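Local coordinates for Lmo1340 protein (Listeria monocytogenes, PDB 4NLM) that is of unknown function but is a bacterial surface protein, probably a lipoprotein, built around a YqgU-like six-bladed beta-propeller domain, at residues I175-P180 / N188-N193; F181-G186 / F226-N231; N204-D209 / K216-A221. All blocks are in the same frame, centred on the assembly; numbering follows the deposited sequence.

Interaction 1. Residues I175-P180 / N188-N193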
loop_
_atom_site.group_PDB
_atom_site.type_symbol
_atom_site.label_atom_id
_atom_site.label_comp_id
_atom_site.label_asym_id
_atom_site.label_seq_id
_atom_site.Cartn_x
_atom_site.Cartn_y
_atom_site.Cartn_z
ATOM N N ILE A 175 -20.856 -4.471 -3.384
ATOM C CA ILE A 175 -20.715 -3.786 -2.090
ATOM C C ILE A 175 -21.376 -2.425 -2.257
ATOM O O ILE A 175 -20.918 -1.587 -3.053
ATOM C CB ILE A 175 -19.247 -3.658 -1.654
ATOM C CG1 ILE A 175 -18.674 -5.062 -1.472
ATOM C CG2 ILE A 175 -19.130 -2.844 -0.376
ATOM C CD1 ILE A 175 -17.316 -5.109 -0.854
ATOM N N ASP A 176 -22.454 -2.214 -1.507
ATOM C CA ASP A 176 -23.241 -0.995 -1.591
ATOM C C ASP A 176 -22.708 0.052 -0.624
ATOM O O ASP A 176 -23.289 0.315 0.430
ATOM C CB ASP A 176 -24.713 -1.302 -1.306
ATOM C CG ASP A 176 -25.605 -0.075 -1.414
ATOM O OD1 ASP A 176 -25.199 0.935 -2.025
ATOM O OD2 ASP A 176 -26.733 -0.136 -0.882
ATOM N N VAL A 177 -21.577 0.625 -1.001
ATOM C CA VAL A 177 -20.918 1.643 -0.201
ATOM C C VAL A 177 -20.781 2.849 -1.138
ATOM O O VAL A 177 -20.359 2.703 -2.276
ATOM C CB VAL A 177 -19.599 1.078 0.363
ATOM C CG1 VAL A 177 -18.696 2.192 0.848
ATOM C CG2 VAL A 177 -19.872 0.079 1.470
ATOM N N ALA A 178 -21.102 4.034 -0.626
ATOM C CA ALA A 178 -21.233 5.226 -1.450
ATOM C C ALA A 178 -19.971 6.037 -1.650
ATOM O O ALA A 178 -20.038 7.212 -1.988
ATOM C CB ALA A 178 -22.330 6.116 -0.869
ATOM N N SER A 179 -18.823 5.418 -1.448
ATOM C CA SER A 179 -17.565 6.105 -1.597
ATOM C C SER A 179 -16.509 5.147 -2.084
ATOM O O SER A 179 -16.526 3.984 -1.736
ATOM C CB SER A 179 -17.138 6.685 -0.258
ATOM O OG SER A 179 -15.840 7.246 -0.331
ATOM N N PRO A 180 -15.552 5.645 -2.872
ATOM C CA PRO A 180 -14.465 4.758 -3.253
ATOM C C PRO A 180 -13.322 4.704 -2.237
ATOM O O PRO A 180 -12.397 3.932 -2.426
ATOM C CB PRO A 180 -13.989 5.365 -4.575
ATOM C CG PRO A 180 -14.242 6.823 -4.415
ATOM C CD PRO A 180 -15.501 6.924 -3.600
ATOM N N ASN A 188 -16.212 -9.340 7.344
ATOM C CA ASN A 188 -17.350 -8.803 6.570
ATOM C C ASN A 188 -17.634 -7.325 6.780
ATOM O O ASN A 188 -18.718 -6.858 6.475
ATOM C CB ASN A 188 -18.637 -9.571 6.918
ATOM C CG ASN A 188 -18.647 -11.004 6.402
ATOM O OD1 ASN A 188 -18.473 -11.247 5.205
ATOM N ND2 ASN A 188 -18.833 -11.956 7.300
ATOM N N LEU A 189 -16.671 -6.590 7.300
ATOM C CA LEU A 189 -16.852 -5.187 7.621
ATOM C C LEU A 189 -15.951 -4.300 6.783
ATOM O O LEU A 189 -14.789 -4.644 6.525
ATOM C CB LEU A 189 -16.518 -4.902 9.084
ATOM C CG LEU A 189 -17.417 -5.545 10.125
ATOM C CD1 LEU A 189 -16.887 -5.331 11.533
ATOM C CD2 LEU A 189 -18.856 -5.054 10.026
ATOM N N VAL A 190 -16.479 -3.157 6.359
ATOM C CA VAL A 190 -15.695 -2.187 5.593
ATOM C C VAL A 190 -15.930 -0.817 6.193
ATOM O O VAL A 190 -16.997 -0.537 6.732
ATOM C CB VAL A 190 -16.079 -2.174 4.091
ATOM C CG1 VAL A 190 -17.521 -1.735 3.887
ATOM C CG2 VAL A 190 -15.168 -1.247 3.308
ATOM N N ILE A 191 -14.882 -0.010 6.190
ATOM C CA ILE A 191 -14.960 1.373 6.591
ATOM C C ILE A 191 -14.804 2.200 5.303
ATOM O O ILE A 191 -14.012 1.854 4.415
ATOM C CB ILE A 191 -13.838 1.757 7.586
ATOM C CG1 ILE A 191 -14.008 1.071 8.939
ATOM C CG2 ILE A 191 -13.789 3.262 7.827
ATOM C CD1 ILE A 191 -12.824 1.228 9.872
ATOM N N SER A 192 -15.595 3.250 5.224
ATOM C CA SER A 192 -15.505 4.158 4.087
ATOM C C SER A 192 -15.473 5.598 4.563
ATOM O O SER A 192 -16.042 5.915 5.616
ATOM C CB SER A 192 -16.685 3.944 3.124
ATOM O OG SER A 192 -17.938 4.190 3.743
ATOM N N ASN A 193 -14.805 6.453 3.791
ATOM C CA ASN A 193 -14.775 7.870 4.085
ATOM C C ASN A 193 -15.706 8.507 3.083
ATOM O O ASN A 193 -15.386 8.597 1.909
ATOM C CB ASN A 193 -13.366 8.448 3.945
ATOM C CG ASN A 193 -13.264 9.880 4.452
ATOM O OD1 ASN A 193 -14.229 10.450 4.926
ATOM N ND2 ASN A 193 -12.073 10.446 4.384
#
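Val177 lays its two methyls over the side chains of Val190 and Ser192, joining the link between two blades of the beta propeller to the second strand of the following blade. Segment 175-180 leaves strand 171-174, makes an inverse gamma turn centred on Asp176 and runs on toward strand 182-184. Along the way it crosses the face of strand 189-194 that carries Val190 and Ser192. The two valines run antiparallel past one another, Val177 CG2 lying 3.8 Å from Val190 CG1. The other methyl of Val177, CG1, stands anti to the backbone N (chi1 163°) and reaches Ser192, 3.5 Å from its CB, passing close to the hydroxyl as well. That hydroxyl is satisfied by Asn194 and Gln208, so a buried polar group sits against a methyl without being left bare. Ile162, on strand 159-166 of the preceding blade, also packs on Val177. Every residue that touches here is buried. The polar tie comes at the far end: Ser179 OG, which also bonds Phe181 N, donates to Asn193 O over 2.7 Å, approaching from above the carbonyl plane, 43° out of it, at a C=O...OG angle of 137°.

Interaction 2. Residues F181-G186 / F226-N231; sequences FISWYG and FAVHDN
Phe226 sets its CG between its backbone N and carbonyl carbon (chi1 74°), which sends the ring across to strand 182-184, while Tyr185, its CG anti to the backbone N (chi1 -169°), brings its ring round to Val228. Between these rings Ser183 and Val228 face one another as the closest pair along the backbones, their CA atoms 6.8 Å apart. The Phe226 ring turns its edge to the backbone at Phe181, its CE1 lying 3.6 Å from Phe181 O, near the ring plane. Its CE2 meets Ser183 CB, also at 3.6 Å but obliquely. Val228 fills the next position: CG2 touches Ser183 OG at 3.6 Å, and CG1 reaches the edge of the tyrosine ring, 3.9 Å from Tyr185 CD1, the two side chains crossing at about a right angle. No direct hydrogen bond joins the segments. Instead, the oxygen of water 2 accepts from Val228 N at 2.9 Å and also pairs with Ser183 OG, whereas water 1, weakly bonded to both Ile182 O and Phe226 O, lies over one face of the Phe226 ring, toward its rim. The strands run nearly parallel, 12° apart in direction, yet their axes come no closer than 7.2 Å, too wide for backbone pairing. On the side turned from this contact, Ile182 and Trp184 pack on strand 148-155, and Trp184 NE1 bonds Tyr140 O. Here side chains and waters fill the gap between two first strands of successive sheets, side by side and nearly parallel, as neighbouring blades present them round the central channel of a beta propeller.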
loop_
_atom_site.group_PDB
_atom_site.type_symbol
_atom_site.label_atom_id
_atom_site.label_comp_id
_atom_site.label_asym_id
_atom_site.label_seq_id
_atom_site.Cartn_x
_atom_site.Cartn_y
_atom_site.Cartn_z
ATOM N N PHE A 181 -13.402 5.520 -1.187
ATOM C CA PHE A 181 -12.351 5.590 -0.189
ATOM C C PHE A 181 -12.688 4.611 0.906
ATOM O O PHE A 181 -13.398 4.933 1.853
ATOM C CB PHE A 181 -12.224 7.018 0.330
ATOM C CG PHE A 181 -12.172 8.037 -0.765
ATOM C CD1 PHE A 181 -11.188 7.968 -1.750
ATOM C CD2 PHE A 181 -13.101 9.064 -0.820
ATOM C CE1 PHE A 181 -11.130 8.905 -2.764
ATOM C CE2 PHE A 181 -13.046 10.002 -1.832
ATOM C CZ PHE A 181 -12.065 9.918 -2.802
ATOM N N ILE A 182 -12.135 3.415 0.763
ATOM C CA ILE A 182 -12.520 2.286 1.595
ATOM C C ILE A 182 -11.365 1.454 2.125
ATOM O O ILE A 182 -10.216 1.613 1.704
ATOM C CB ILE A 182 -13.421 1.298 0.781
ATOM C CG1 ILE A 182 -12.632 0.753 -0.405
ATOM C CG2 ILE A 182 -14.694 1.983 0.339
ATOM C CD1 ILE A 182 -13.403 -0.216 -1.256
ATOM N N SER A 183 -11.679 0.635 3.124
ATOM C CA SER A 183 -10.746 -0.331 3.660
ATOM C C SER A 183 -11.518 -1.439 4.354
ATOM O O SER A 183 -12.566 -1.194 4.938
ATOM C CB SER A 183 -9.833 0.299 4.698
ATOM O OG SER A 183 -8.962 -0.676 5.245
ATOM N N TRP A 184 -11.004 -2.654 4.314
ATOM C CA TRP A 184 -11.591 -3.706 5.113
ATOM C C TRP A 184 -11.354 -3.379 6.591
ATOM O O TRP A 184 -10.357 -2.735 6.973
ATOM C CB TRP A 184 -10.924 -5.027 4.838
ATOM C CG TRP A 184 -11.229 -5.649 3.557
ATOM C CD1 TRP A 184 -10.425 -5.751 2.490
ATOM C CD2 TRP A 184 -12.422 -6.357 3.235
ATOM N NE1 TRP A 184 -11.041 -6.464 1.483
ATOM C CE2 TRP A 184 -12.283 -6.834 1.921
ATOM C CE3 TRP A 184 -13.606 -6.626 3.931
ATOM C CZ2 TRP A 184 -13.252 -7.609 1.307
ATOM C CZ3 TRP A 184 -14.589 -7.351 3.302
ATOM C CH2 TRP A 184 -14.410 -7.839 1.992
ATOM N N TYR A 185 -12.241 -3.871 7.426
ATOM C CA TYR A 185 -12.067 -3.749 8.866
ATOM C C TYR A 185 -12.209 -5.101 9.570
ATOM O O TYR A 185 -11.868 -5.223 10.726
ATOM C CB TYR A 185 -12.967 -2.663 9.455
ATOM C CG TYR A 185 -12.622 -2.332 10.896
ATOM C CD1 TYR A 185 -11.389 -1.748 11.228
ATOM C CD2 TYR A 185 -13.513 -2.588 11.910
ATOM C CE1 TYR A 185 -11.070 -1.443 12.546
ATOM C CE2 TYR A 185 -13.205 -2.298 13.225
ATOM C CZ TYR A 185 -11.990 -1.733 13.536
ATOM O OH TYR A 185 -11.712 -1.457 14.855
ATOM N N GLY A 186 -12.629 -6.126 8.844
ATOM C CA GLY A 186 -12.798 -7.472 9.374
ATOM C C GLY A 186 -13.275 -8.399 8.254
ATOM O O GLY A 186 -13.318 -8.015 7.078
ATOM N N PHE A 226 -7.525 7.837 5.848
ATOM C CA PHE A 226 -7.497 6.822 6.895
ATOM C C PHE A 226 -6.837 5.588 6.335
ATOM O O PHE A 226 -6.697 5.424 5.128
ATOM C CB PHE A 226 -8.891 6.532 7.415
ATOM C CG PHE A 226 -9.727 5.724 6.476
ATOM C CD1 PHE A 226 -10.357 6.307 5.398
ATOM C CD2 PHE A 226 -9.892 4.368 6.682
ATOM C CE1 PHE A 226 -11.122 5.563 4.525
ATOM C CE2 PHE A 226 -10.639 3.618 5.811
ATOM C CZ PHE A 226 -11.251 4.213 4.729
ATOM N N ALA A 227 -6.460 4.697 7.249
ATOM C CA ALA A 227 -5.874 3.416 6.877
ATOM C C ALA A 227 -6.120 2.453 8.031
ATOM O O ALA A 227 -6.259 2.887 9.162
ATOM C CB ALA A 227 -4.377 3.550 6.548
ATOM N N VAL A 228 -6.105 1.168 7.720
ATOM C CA VAL A 228 -6.286 0.135 8.734
ATOM C C VAL A 228 -5.145 -0.864 8.602
ATOM O O VAL A 228 -4.745 -1.254 7.502
ATOM C CB VAL A 228 -7.653 -0.583 8.566
ATOM C CG1 VAL A 228 -7.859 -1.668 9.613
ATOM C CG2 VAL A 228 -8.775 0.423 8.633
ATOM N N HIS A 229 -4.611 -1.289 9.725
ATOM C CA HIS A 229 -3.647 -2.369 9.676
ATOM C C HIS A 229 -3.488 -2.918 11.071
ATOM O O HIS A 229 -3.437 -2.145 12.015
ATOM C CB HIS A 229 -2.289 -1.939 9.140
ATOM C CG HIS A 229 -1.526 -3.065 8.561
ATOM N ND1 HIS A 229 -1.886 -3.653 7.365
ATOM C CD2 HIS A 229 -0.410 -3.700 8.979
ATOM C CE1 HIS A 229 -1.037 -4.622 7.089
ATOM N NE2 HIS A 229 -0.140 -4.680 8.057
ATOM N N ASP A 230 -3.338 -4.238 11.175
ATOM C CA ASP A 230 -3.069 -4.873 12.449
ATOM C C ASP A 230 -3.968 -4.380 13.587
ATOM O O ASP A 230 -3.523 -4.101 14.709
ATOM C CB ASP A 230 -1.587 -4.739 12.761
ATOM C CG ASP A 230 -0.710 -5.640 11.897
ATOM O OD1 ASP A 230 -1.214 -6.484 11.126
ATOM O OD2 ASP A 230 0.527 -5.496 11.991
ATOM N N ASN A 231 -5.252 -4.291 13.267
ATOM C CA ASN A 231 -6.295 -3.912 14.211
ATOM C C ASN A 231 -6.221 -2.480 14.692
ATOM O O ASN A 231 -6.815 -2.120 15.696
ATOM C CB ASN A 231 -6.327 -4.873 15.413
ATOM C CG ASN A 231 -6.559 -6.321 15.005
ATOM O OD1 ASN A 231 -5.817 -7.216 15.411
ATOM N ND2 ASN A 231 -7.570 -6.552 14.176
HETATM O O HOH W 1 -8.588 4.510 2.425
HETATM O O HOH W 2 -6.058 0.768 4.852
#

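Interaction 3. Residues N204-D209 / K216-A221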
loop_
_atom_site.group_PDB
_atom_site.type_symbol
_atom_site.label_atom_id
_atom_site.label_comp_id
_atom_site.label_asym_id
_atom_site.label_seq_id
_atom_site.Cartn_x
_atom_site.Cartn_y
_atom_site.Cartn_z
ATOM N N ASN A 204 -16.717 11.860 6.329
ATOM C CA ASN A 204 -17.054 11.210 7.589
ATOM C C ASN A 204 -16.869 9.716 7.407
ATOM O O ASN A 204 -17.249 9.171 6.373
ATOM C CB ASN A 204 -18.478 11.585 7.978
ATOM C CG ASN A 204 -18.596 13.055 8.295
ATOM O OD1 ASN A 204 -18.008 13.518 9.262
ATOM N ND2 ASN A 204 -19.320 13.801 7.470
ATOM N N LEU A 205 -16.258 9.066 8.389
ATOM C CA LEU A 205 -15.993 7.633 8.306
ATOM C C LEU A 205 -17.159 6.825 8.824
ATOM O O LEU A 205 -17.624 7.073 9.926
ATOM C CB LEU A 205 -14.779 7.257 9.126
ATOM C CG LEU A 205 -13.466 7.932 8.839
ATOM C CD1 LEU A 205 -12.378 7.227 9.617
ATOM C CD2 LEU A 205 -13.191 7.835 7.350
ATOM N N TYR A 206 -17.581 5.853 8.015
ATOM C CA TYR A 206 -18.678 4.962 8.318
ATOM C C TYR A 206 -18.209 3.520 8.314
ATOM O O TYR A 206 -17.356 3.130 7.533
ATOM C CB TYR A 206 -19.785 5.114 7.267
ATOM C CG TYR A 206 -20.576 6.372 7.429
ATOM C CD1 TYR A 206 -20.152 7.547 6.859
ATOM C CD2 TYR A 206 -21.764 6.380 8.143
ATOM C CE1 TYR A 206 -20.870 8.715 6.998
ATOM C CE2 TYR A 206 -22.494 7.548 8.290
ATOM C CZ TYR A 206 -22.031 8.715 7.722
ATOM O OH TYR A 206 -22.743 9.885 7.849
ATOM N N LEU A 207 -18.804 2.726 9.204
ATOM C CA LEU A 207 -18.573 1.287 9.293
ATOM C C LEU A 207 -19.846 0.588 8.806
ATOM O O LEU A 207 -20.957 1.011 9.134
ATOM C CB LEU A 207 -18.346 0.850 10.736
ATOM C CG LEU A 207 -18.024 -0.625 10.983
ATOM C CD1 LEU A 207 -16.712 -1.024 10.319
ATOM C CD2 LEU A 207 -17.945 -0.915 12.480
ATOM N N GLN A 208 -19.689 -0.466 8.024
ATOM C CA GLN A 208 -20.843 -1.235 7.552
ATOM C C GLN A 208 -20.453 -2.655 7.269
ATOM O O GLN A 208 -19.311 -2.975 6.979
ATOM C CB GLN A 208 -21.391 -0.636 6.260
ATOM C CG GLN A 208 -20.314 -0.348 5.221
ATOM C CD GLN A 208 -20.107 1.144 4.945
ATOM O OE1 GLN A 208 -21.062 1.812 4.505
ATOM N NE2 GLN A 208 -18.866 1.673 5.149
ATOM N N ASP A 209 -21.435 -3.536 7.387
ATOM C CA ASP A 209 -21.272 -4.920 6.999
ATOM C C ASP A 209 -21.532 -4.984 5.494
ATOM O O ASP A 209 -22.529 -4.465 5.013
ATOM C CB ASP A 209 -22.252 -5.791 7.778
ATOM C CG ASP A 209 -21.998 -7.276 7.597
ATOM O OD1 ASP A 209 -21.993 -7.751 6.446
ATOM O OD2 ASP A 209 -21.779 -7.959 8.618
ATOM N N LYS A 216 -24.939 0.518 7.987
ATOM C CA LYS A 216 -24.053 1.718 7.949
ATOM C C LYS A 216 -24.156 2.591 9.217
ATOM O O LYS A 216 -25.270 2.976 9.629
ATOM C CB LYS A 216 -24.429 2.522 6.708
ATOM C CG LYS A 216 -23.864 3.918 6.614
ATOM C CD LYS A 216 -24.628 4.668 5.535
ATOM C CE LYS A 216 -24.295 6.145 5.526
ATOM N NZ LYS A 216 -22.929 6.367 5.006
ATOM N N ASN A 217 -23.004 2.923 9.807
ATOM C CA ASN A 217 -22.953 3.718 11.032
ATOM C C ASN A 217 -21.729 4.635 11.103
ATOM O O ASN A 217 -20.603 4.214 10.824
ATOM C CB ASN A 217 -22.960 2.776 12.239
ATOM C CG ASN A 217 -22.781 3.498 13.564
ATOM O OD1 ASN A 217 -23.314 4.589 13.750
ATOM N ND2 ASN A 217 -22.033 2.900 14.486
ATOM N N LEU A 218 -21.966 5.885 11.494
ATOM C CA LEU A 218 -20.905 6.886 11.641
ATOM C C LEU A 218 -19.980 6.523 12.794
ATOM O O LEU A 218 -20.437 6.354 13.929
ATOM C CB LEU A 218 -21.520 8.251 11.941
ATOM C CG LEU A 218 -20.511 9.334 12.336
ATOM C CD1 LEU A 218 -19.727 9.743 11.116
ATOM C CD2 LEU A 218 -21.205 10.534 12.957
ATOM N N ILE A 219 -18.681 6.410 12.521
ATOM C CA ILE A 219 -17.722 6.076 13.566
ATOM C C ILE A 219 -16.732 7.211 13.862
ATOM O O ILE A 219 -16.310 7.365 14.997
ATOM C CB ILE A 219 -17.008 4.729 13.314
ATOM C CG1 ILE A 219 -16.346 4.702 11.940
ATOM C CG2 ILE A 219 -17.999 3.566 13.457
ATOM C CD1 ILE A 219 -15.344 3.586 11.750
ATOM N N VAL A 220 -16.376 8.025 12.870
ATOM C CA VAL A 220 -15.439 9.132 13.092
ATOM C C VAL A 220 -15.773 10.270 12.130
ATOM O O VAL A 220 -15.780 10.079 10.933
ATOM C CB VAL A 220 -13.959 8.712 12.874
ATOM C CG1 VAL A 220 -13.038 9.814 13.339
ATOM C CG2 VAL A 220 -13.625 7.428 13.618
ATOM N N ALA A 221 -16.005 11.461 12.661
ATOM C CA ALA A 221 -16.365 12.584 11.847
ATOM C C ALA A 221 -15.146 13.355 11.361
ATOM O O ALA A 221 -14.110 13.392 12.000
ATOM C CB ALA A 221 -17.253 13.524 12.653
#
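A beta hairpin forms the outer edge of a propeller blade, pairing strands 203-209 and 212-223, with a classic beta bulge in the latter where Ile219 and Val220 both face Leu205. Leu205 O therefore takes two amides, Ile219 N at 2.9 Å and, weakly, Val220 N at 3.3 Å, while Leu205 N donates to Val220 O. Past the bulge, Leu207 and Asn217 form a hydrogen-bonded pair with bonds in both directions; the one from Leu207 N to Asn217 O spans 2.8 Å. Between the bulge and that pair, Tyr206 and Leu218 make a non-hydrogen-bonded pair. The phenol ring is sandwiched: Lys216 runs extended until its last torsion (chi4 72°) bends NZ over one face, 3.2 Å from the Tyr206 ring centroid and 9° off the normal, a nearly centred cation-pi contact. Against the opposite face, toward the rim, lies Leu218 CD1. On the face that carries Leu205, Leu207 and Val220, apolar contacts cross the strands. Leu205 and Val220 extend alongside each other in one direction, Leu205 CD1 being 3.9 Å from Val220 CB, and Leu207 CB meets Ile219 CG2. Asn204 OD1 touches Ala221 and is bonded by Asn222 N. Inward, strand 203-209 pairs with strand 189-194, where Gln208 NE2 bonds Val190 O and Ser192 OG, and Leu207 and Ile219 both pack on Ile191.

The three contacts follow one propeller blade from its inner strand to its outer edge, and its joints with both neighbours. Strand 189-194 is shared: it pairs with 182-184 of interaction 2 through Asn193 N to Phe181 O (2.8 Å), and with 203-209 of interaction 3 through Ser192 O to Tyr206 N (2.9 Å). Interaction 1 lies about 9 Å from interaction 3 and about 11 Å from interaction 2, centre to centre. Between interactions 2 and 3 the link is apolar, with Phe226 CD1 3.8 Å from Leu205 CD2 and Tyr185 CD2 3.9 Å from Leu207 CD1. Through Val177 on Ile162 interaction 1 meets the preceding blade; interaction 2 takes in strand 225-229 of the following one.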